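Local coordinates for Pab-dependent poly(a)-specific ribonuclease subunit PAN2 (Neurospora crassa, PDB 4CZX), which is probably the catalytic subunit of the PAN deadenylation complex, which shortens mRNA poly(A) tails, and is represented here by its N-terminal WD40 domain, at residues L79-V93 / S105-F119. Residues are numbered along the deposited sequence; the frame is centred on the assembly and turned at random.
With PO4 (phosphate ion), chain D.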
loop_
_atom_site.group_PDB
_atom_site.type_symbol
_atom_site.label_atom_id
_atom_site.label_comp_id
_atom_site.label_asym_id
_atom_site.label_seq_id
_atom_site.Cartn_x
_atom_site.Cartn_y
_atom_site.Cartn_z
ATOM N N LEU A 79 33.005 -0.695 -4.212
ATOM C CA LEU A 79 34.132 -0.766 -5.152
ATOM C C LEU A 79 33.669 -0.211 -6.491
ATOM O O LEU A 79 32.471 -0.237 -6.791
ATOM C CB LEU A 79 34.656 -2.191 -5.337
ATOM C CG LEU A 79 35.548 -2.828 -4.266
ATOM C CD1 LEU A 79 35.910 -4.234 -4.711
ATOM C CD2 LEU A 79 36.804 -1.999 -4.008
ATOM N N PHE A 80 34.616 0.279 -7.286
ATOM C CA PHE A 80 34.295 0.981 -8.518
ATOM C C PHE A 80 35.000 0.415 -9.737
ATOM O O PHE A 80 36.222 0.189 -9.713
ATOM C CB PHE A 80 34.650 2.463 -8.372
ATOM C CG PHE A 80 34.023 3.099 -7.182
ATOM C CD1 PHE A 80 32.697 3.506 -7.222
ATOM C CD2 PHE A 80 34.740 3.247 -5.997
ATOM C CE1 PHE A 80 32.090 4.065 -6.103
ATOM C CE2 PHE A 80 34.148 3.813 -4.881
ATOM C CZ PHE A 80 32.821 4.226 -4.934
ATOM N N VAL A 81 34.224 0.201 -10.803
ATOM C CA VAL A 81 34.757 -0.197 -12.107
ATOM C C VAL A 81 34.109 0.646 -13.201
ATOM O O VAL A 81 33.210 1.442 -12.927
ATOM C CB VAL A 81 34.530 -1.695 -12.395
ATOM C CG1 VAL A 81 35.127 -2.549 -11.258
ATOM C CG2 VAL A 81 33.058 -1.991 -12.552
ATOM N N ASP A 82 34.575 0.496 -14.437
ATOM C CA ASP A 82 34.047 1.310 -15.526
ATOM C C ASP A 82 32.529 1.182 -15.690
ATOM O O ASP A 82 31.839 2.188 -15.839
ATOM C CB ASP A 82 34.754 0.953 -16.838
ATOM C CG ASP A 82 36.192 1.436 -16.867
ATOM O OD1 ASP A 82 36.533 2.336 -16.067
ATOM O OD2 ASP A 82 36.985 0.919 -17.682
ATOM N N LYS A 83 32.009 -0.041 -15.630
ATOM C CA LYS A 83 30.582 -0.267 -15.899
ATOM C C LYS A 83 29.657 0.220 -14.781
ATOM O O LYS A 83 28.505 0.580 -15.031
ATOM C CB LYS A 83 30.320 -1.752 -16.151
ATOM C CG LYS A 83 30.744 -2.251 -17.532
ATOM C CD LYS A 83 31.007 -3.750 -17.479
ATOM C CE LYS A 83 30.813 -4.435 -18.825
ATOM N NZ LYS A 83 31.004 -5.915 -18.689
ATOM N N GLY A 84 30.141 0.216 -13.546
ATOM C CA GLY A 84 29.306 0.657 -12.446
ATOM C C GLY A 84 29.932 0.493 -11.079
ATOM O O GLY A 84 31.150 0.375 -10.947
ATOM N N VAL A 85 29.079 0.484 -10.063
ATOM C CA VAL A 85 29.525 0.419 -8.683
ATOM C C VAL A 85 29.178 -0.934 -8.095
ATOM O O VAL A 85 28.074 -1.444 -8.308
ATOM C CB VAL A 85 28.875 1.520 -7.836
ATOM C CG1 VAL A 85 29.417 1.478 -6.364
ATOM C CG2 VAL A 85 29.094 2.878 -8.494
ATOM N N ILE A 86 30.113 -1.508 -7.343
ATOM C CA ILE A 86 29.851 -2.743 -6.616
ATOM C C ILE A 86 29.605 -2.426 -5.139
ATOM O O ILE A 86 30.339 -1.646 -4.519
ATOM C CB ILE A 86 31.002 -3.750 -6.770
ATOM C CG1 ILE A 86 31.416 -3.852 -8.247
ATOM C CG2 ILE A 86 30.606 -5.127 -6.230
ATOM C CD1 ILE A 86 32.578 -4.777 -8.479
ATOM N N PHE A 87 28.535 -3.004 -4.613
ATOM C CA PHE A 87 28.065 -2.742 -3.248
ATOM C C PHE A 87 28.078 -4.034 -2.443
ATOM O O PHE A 87 27.555 -5.054 -2.902
ATOM C CB PHE A 87 26.638 -2.176 -3.260
ATOM C CG PHE A 87 26.438 -0.994 -4.182
ATOM C CD1 PHE A 87 26.036 -1.178 -5.509
ATOM C CD2 PHE A 87 26.584 0.296 -3.700
ATOM C CE1 PHE A 87 25.820 -0.075 -6.364
ATOM C CE2 PHE A 87 26.370 1.394 -4.517
ATOM C CZ PHE A 87 25.987 1.218 -5.863
ATOM N N LEU A 88 28.641 -3.998 -1.237
ATOM C CA LEU A 88 28.688 -5.194 -0.403
ATOM C C LEU A 88 27.813 -5.045 0.841
ATOM O O LEU A 88 27.894 -4.051 1.559
ATOM C CB LEU A 88 30.132 -5.522 0.033
ATOM C CG LEU A 88 30.271 -6.873 0.759
ATOM C CD1 LEU A 88 31.581 -7.549 0.393
ATOM C CD2 LEU A 88 30.186 -6.749 2.294
ATOM N N GLY A 89 26.972 -6.048 1.080
ATOM C CA GLY A 89 26.230 -6.161 2.327
ATOM C C GLY A 89 26.591 -7.495 2.952
ATOM O O GLY A 89 27.287 -8.301 2.328
ATOM N N SER A 90 26.122 -7.742 4.174
ATOM C CA SER A 90 26.453 -8.983 4.863
ATOM C C SER A 90 25.991 -10.237 4.136
ATOM O O SER A 90 26.605 -11.294 4.285
ATOM C CB SER A 90 25.859 -8.976 6.279
ATOM O OG SER A 90 26.706 -8.238 7.134
ATOM N N ARG A 91 24.905 -10.129 3.366
ATOM C CA ARG A 91 24.263 -11.310 2.785
ATOM C C ARG A 91 24.349 -11.368 1.258
ATOM O O ARG A 91 23.873 -12.326 0.635
ATOM C CB ARG A 91 22.777 -11.369 3.197
ATOM C CG ARG A 91 22.543 -11.409 4.718
ATOM C CD ARG A 91 23.106 -12.684 5.336
ATOM N NE ARG A 91 22.731 -13.844 4.540
ATOM C CZ ARG A 91 21.553 -14.459 4.615
ATOM N NH1 ARG A 91 20.633 -14.040 5.474
ATOM N NH2 ARG A 91 21.297 -15.499 3.830
ATOM N N SER A 92 24.945 -10.352 0.650
ATOM C CA SER A 92 24.890 -10.258 -0.806
ATOM C C SER A 92 25.869 -9.252 -1.377
ATOM O O SER A 92 26.413 -8.409 -0.659
ATOM C CB SER A 92 23.472 -9.879 -1.255
ATOM O OG SER A 92 23.179 -8.544 -0.868
ATOM N N VAL A 93 26.076 -9.352 -2.689
ATOM C CA VAL A 93 26.888 -8.398 -3.422
ATOM C C VAL A 93 26.014 -7.903 -4.568
ATOM O O VAL A 93 25.339 -8.697 -5.218
ATOM C CB VAL A 93 28.186 -9.029 -3.957
ATOM C CG1 VAL A 93 29.058 -7.981 -4.645
ATOM C CG2 VAL A 93 28.958 -9.712 -2.824
ATOM N N SER A 105 23.004 -9.221 -9.355
ATOM C CA SER A 105 22.695 -9.430 -7.947
ATOM C C SER A 105 23.130 -10.832 -7.557
ATOM O O SER A 105 22.738 -11.807 -8.191
ATOM C CB SER A 105 21.194 -9.226 -7.689
ATOM O OG SER A 105 20.881 -9.395 -6.313
ATOM N N ILE A 106 23.970 -10.935 -6.533
ATOM C CA ILE A 106 24.434 -12.232 -6.091
ATOM C C ILE A 106 24.090 -12.405 -4.613
ATOM O O ILE A 106 24.522 -11.630 -3.761
ATOM C CB ILE A 106 25.958 -12.402 -6.318
ATOM C CG1 ILE A 106 26.291 -12.258 -7.810
ATOM C CG2 ILE A 106 26.422 -13.750 -5.796
ATOM C CD1 ILE A 106 27.784 -12.344 -8.133
ATOM N N ARG A 107 23.279 -13.414 -4.323
ATOM C CA ARG A 107 22.872 -13.697 -2.952
ATOM C C ARG A 107 23.129 -15.175 -2.709
ATOM O O ARG A 107 22.221 -16.005 -2.797
ATOM C CB ARG A 107 21.403 -13.329 -2.718
ATOM C CG ARG A 107 21.020 -13.245 -1.235
ATOM C CD ARG A 107 19.551 -12.876 -1.004
ATOM N NE ARG A 107 19.295 -12.778 0.433
ATOM C CZ ARG A 107 19.500 -11.676 1.158
ATOM N NH1 ARG A 107 19.927 -10.560 0.579
ATOM N NH2 ARG A 107 19.277 -11.689 2.465
ATOM N N HIS A 108 24.391 -15.487 -2.437
ATOM C CA HIS A 108 24.883 -16.860 -2.326
ATOM C C HIS A 108 24.696 -17.373 -0.893
ATOM O O HIS A 108 24.788 -16.592 0.059
ATOM C CB HIS A 108 26.361 -16.888 -2.750
ATOM C CG HIS A 108 26.940 -18.256 -2.915
ATOM N ND1 HIS A 108 27.396 -19.009 -1.853
ATOM C CD2 HIS A 108 27.195 -18.984 -4.027
ATOM C CE1 HIS A 108 27.882 -20.152 -2.302
ATOM N NE2 HIS A 108 27.774 -20.161 -3.618
ATOM N N GLU A 109 24.426 -18.671 -0.743
ATOM C CA GLU A 109 24.215 -19.276 0.575
ATOM C C GLU A 109 25.404 -19.108 1.514
ATOM O O GLU A 109 25.230 -19.062 2.722
ATOM C CB GLU A 109 23.900 -20.766 0.442
ATOM C CG GLU A 109 22.537 -21.060 -0.149
ATOM C CD GLU A 109 22.225 -22.550 -0.180
ATOM O OE1 GLU A 109 22.973 -23.332 0.457
ATOM O OE2 GLU A 109 21.237 -22.936 -0.847
ATOM N N SER A 110 26.608 -19.018 0.962
ATOM C CA SER A 110 27.805 -18.892 1.790
ATOM C C SER A 110 28.068 -17.443 2.185
ATOM O O SER A 110 29.044 -17.146 2.871
ATOM C CB SER A 110 29.022 -19.462 1.064
ATOM O OG SER A 110 28.894 -20.864 0.889
ATOM N N MET A 111 27.200 -16.539 1.744
ATOM C CA MET A 111 27.287 -15.149 2.169
ATOM C C MET A 111 26.470 -14.968 3.439
ATOM O O MET A 111 25.284 -14.643 3.384
ATOM C CB MET A 111 26.801 -14.205 1.062
ATOM C CG MET A 111 27.611 -14.302 -0.201
ATOM S SD MET A 111 26.918 -13.306 -1.541
ATOM C CE MET A 111 28.198 -13.473 -2.785
ATOM N N GLN A 112 27.112 -15.189 4.587
ATOM C CA GLN A 112 26.412 -15.146 5.865
ATOM C C GLN A 112 26.685 -13.862 6.632
ATOM O O GLN A 112 25.784 -13.312 7.262
ATOM C CB GLN A 112 26.785 -16.360 6.714
ATOM C CG GLN A 112 26.126 -17.645 6.227
ATOM C CD GLN A 112 24.612 -17.496 6.047
ATOM O OE1 GLN A 112 23.904 -17.036 6.950
ATOM N NE2 GLN A 112 24.113 -17.880 4.871
ATOM N N ASP A 113 27.931 -13.401 6.606
ATOM C CA ASP A 113 28.277 -12.133 7.229
ATOM C C ASP A 113 29.501 -11.529 6.540
ATOM O O ASP A 113 30.573 -11.406 7.144
ATOM C CB ASP A 113 28.527 -12.311 8.731
ATOM C CG ASP A 113 28.599 -10.984 9.471
ATOM O OD1 ASP A 113 28.300 -9.939 8.857
ATOM O OD2 ASP A 113 28.949 -10.976 10.668
ATOM N N LEU A 114 29.331 -11.174 5.264
ATOM C CA LEU A 114 30.389 -10.529 4.483
ATOM C C LEU A 114 30.728 -9.163 5.049
ATOM O O LEU A 114 29.833 -8.450 5.488
ATOM C CB LEU A 114 29.959 -10.365 3.021
ATOM C CG LEU A 114 29.584 -11.625 2.247
ATOM C CD1 LEU A 114 29.166 -11.222 0.842
ATOM C CD2 LEU A 114 30.760 -12.577 2.198
ATOM N N ARG A 115 32.007 -8.790 5.015
ATOM C CA ARG A 115 32.451 -7.510 5.568
ATOM C C ARG A 115 33.360 -6.721 4.637
ATOM O O ARG A 115 33.555 -5.511 4.815
ATOM C CB ARG A 115 33.198 -7.734 6.891
ATOM C CG ARG A 115 32.341 -8.332 8.012
ATOM C CD ARG A 115 31.195 -7.411 8.406
ATOM N NE ARG A 115 30.406 -8.026 9.485
ATOM C CZ ARG A 115 30.676 -7.897 10.784
ATOM N NH1 ARG A 115 31.706 -7.160 11.193
ATOM N NH2 ARG A 115 29.910 -8.510 11.689
ATOM N N ALA A 116 33.936 -7.410 3.653
ATOM C CA ALA A 116 35.008 -6.831 2.880
ATOM C C ALA A 116 35.125 -7.445 1.504
ATOM O O ALA A 116 34.843 -8.624 1.294
ATOM C CB ALA A 116 36.353 -6.992 3.627
ATOM N N MET A 117 35.592 -6.639 0.575
ATOM C CA MET A 117 35.985 -7.183 -0.710
ATOM C C MET A 117 37.074 -6.378 -1.369
ATOM O O MET A 117 37.304 -5.208 -1.033
ATOM C CB MET A 117 34.791 -7.256 -1.621
ATOM C CG MET A 117 34.249 -5.954 -1.859
ATOM S SD MET A 117 32.917 -6.276 -2.982
ATOM C CE MET A 117 32.349 -4.681 -2.899
ATOM N N SER A 118 37.736 -7.012 -2.324
ATOM C CA SER A 118 38.852 -6.391 -3.023
ATOM C C SER A 118 38.966 -6.948 -4.426
ATOM O O SER A 118 38.410 -8.000 -4.737
ATOM C CB SER A 118 40.167 -6.630 -2.269
ATOM O OG SER A 118 40.586 -7.980 -2.412
ATOM N N PHE A 119 39.714 -6.256 -5.268
ATOM C CA PHE A 119 40.102 -6.831 -6.538
ATOM C C PHE A 119 41.177 -7.883 -6.287
ATOM O O PHE A 119 41.633 -8.064 -5.151
ATOM C CB PHE A 119 40.563 -5.734 -7.497
ATOM C CG PHE A 119 39.478 -4.741 -7.808
ATOM C CD1 PHE A 119 38.385 -5.121 -8.572
ATOM C CD2 PHE A 119 39.529 -3.446 -7.313
ATOM C CE1 PHE A 119 37.360 -4.227 -8.849
ATOM C CE2 PHE A 119 38.509 -2.548 -7.580
ATOM C CZ PHE A 119 37.425 -2.936 -8.361
HETATM P P PO4 D . 17.502 -15.274 2.708
HETATM O O1 PO4 D . 18.184 -16.334 3.542
HETATM O O2 PO4 D . 17.528 -13.967 3.466
HETATM O O3 PO4 D . 18.221 -15.129 1.388
HETATM O O4 PO4 D . 16.069 -15.682 2.439
HETATM O O HOH W 1 22.930 -14.891 1.324
#
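Asp113 OD1 accepts two hydrogen bonds: Ser90 OG meets it at 2.9 Å, nearly along its C-O axis, and Arg115 NE approaches from above the carboxylate plane. Arg115 grips the carboxylate side-on, with NH2 on OD2. Arg76 also donates to Ser90 OG. Beside this, Leu114 N bonds Ser90 O. The Arg91 chain bends at chi2 and chi3 (-64° and -46°), which turns NE onto Met111 O at 2.9 Å, in the carbonyl plane. Arg107 NH2 lies over one face of the Arg91 guanidinium and Gln112 OE1 over the other. Both arginines bind a phosphate, probably from the crystallisation liquor, through Arg91 NH2 and through Arg107 NE and NH2. Arg107 NH1 forms a salt bridge with Asp72. Met117 and Leu79 reach toward each other, and Leu79 CD1 lies 3.7 Å from Met117 CG. Met117 CE touches Leu88 CB and Ile86 CG2. Leu79 CD1 also sits over one face of the Phe119 ring, a CH-pi contact. Val93 and Ile106 form an antiparallel hydrogen-bonded pair at the outer edge of one propeller blade. The chain then crosses through the turn His108 to Met111 to the next blade, where strand 114-119 packs against strands 77-80 and 85-88.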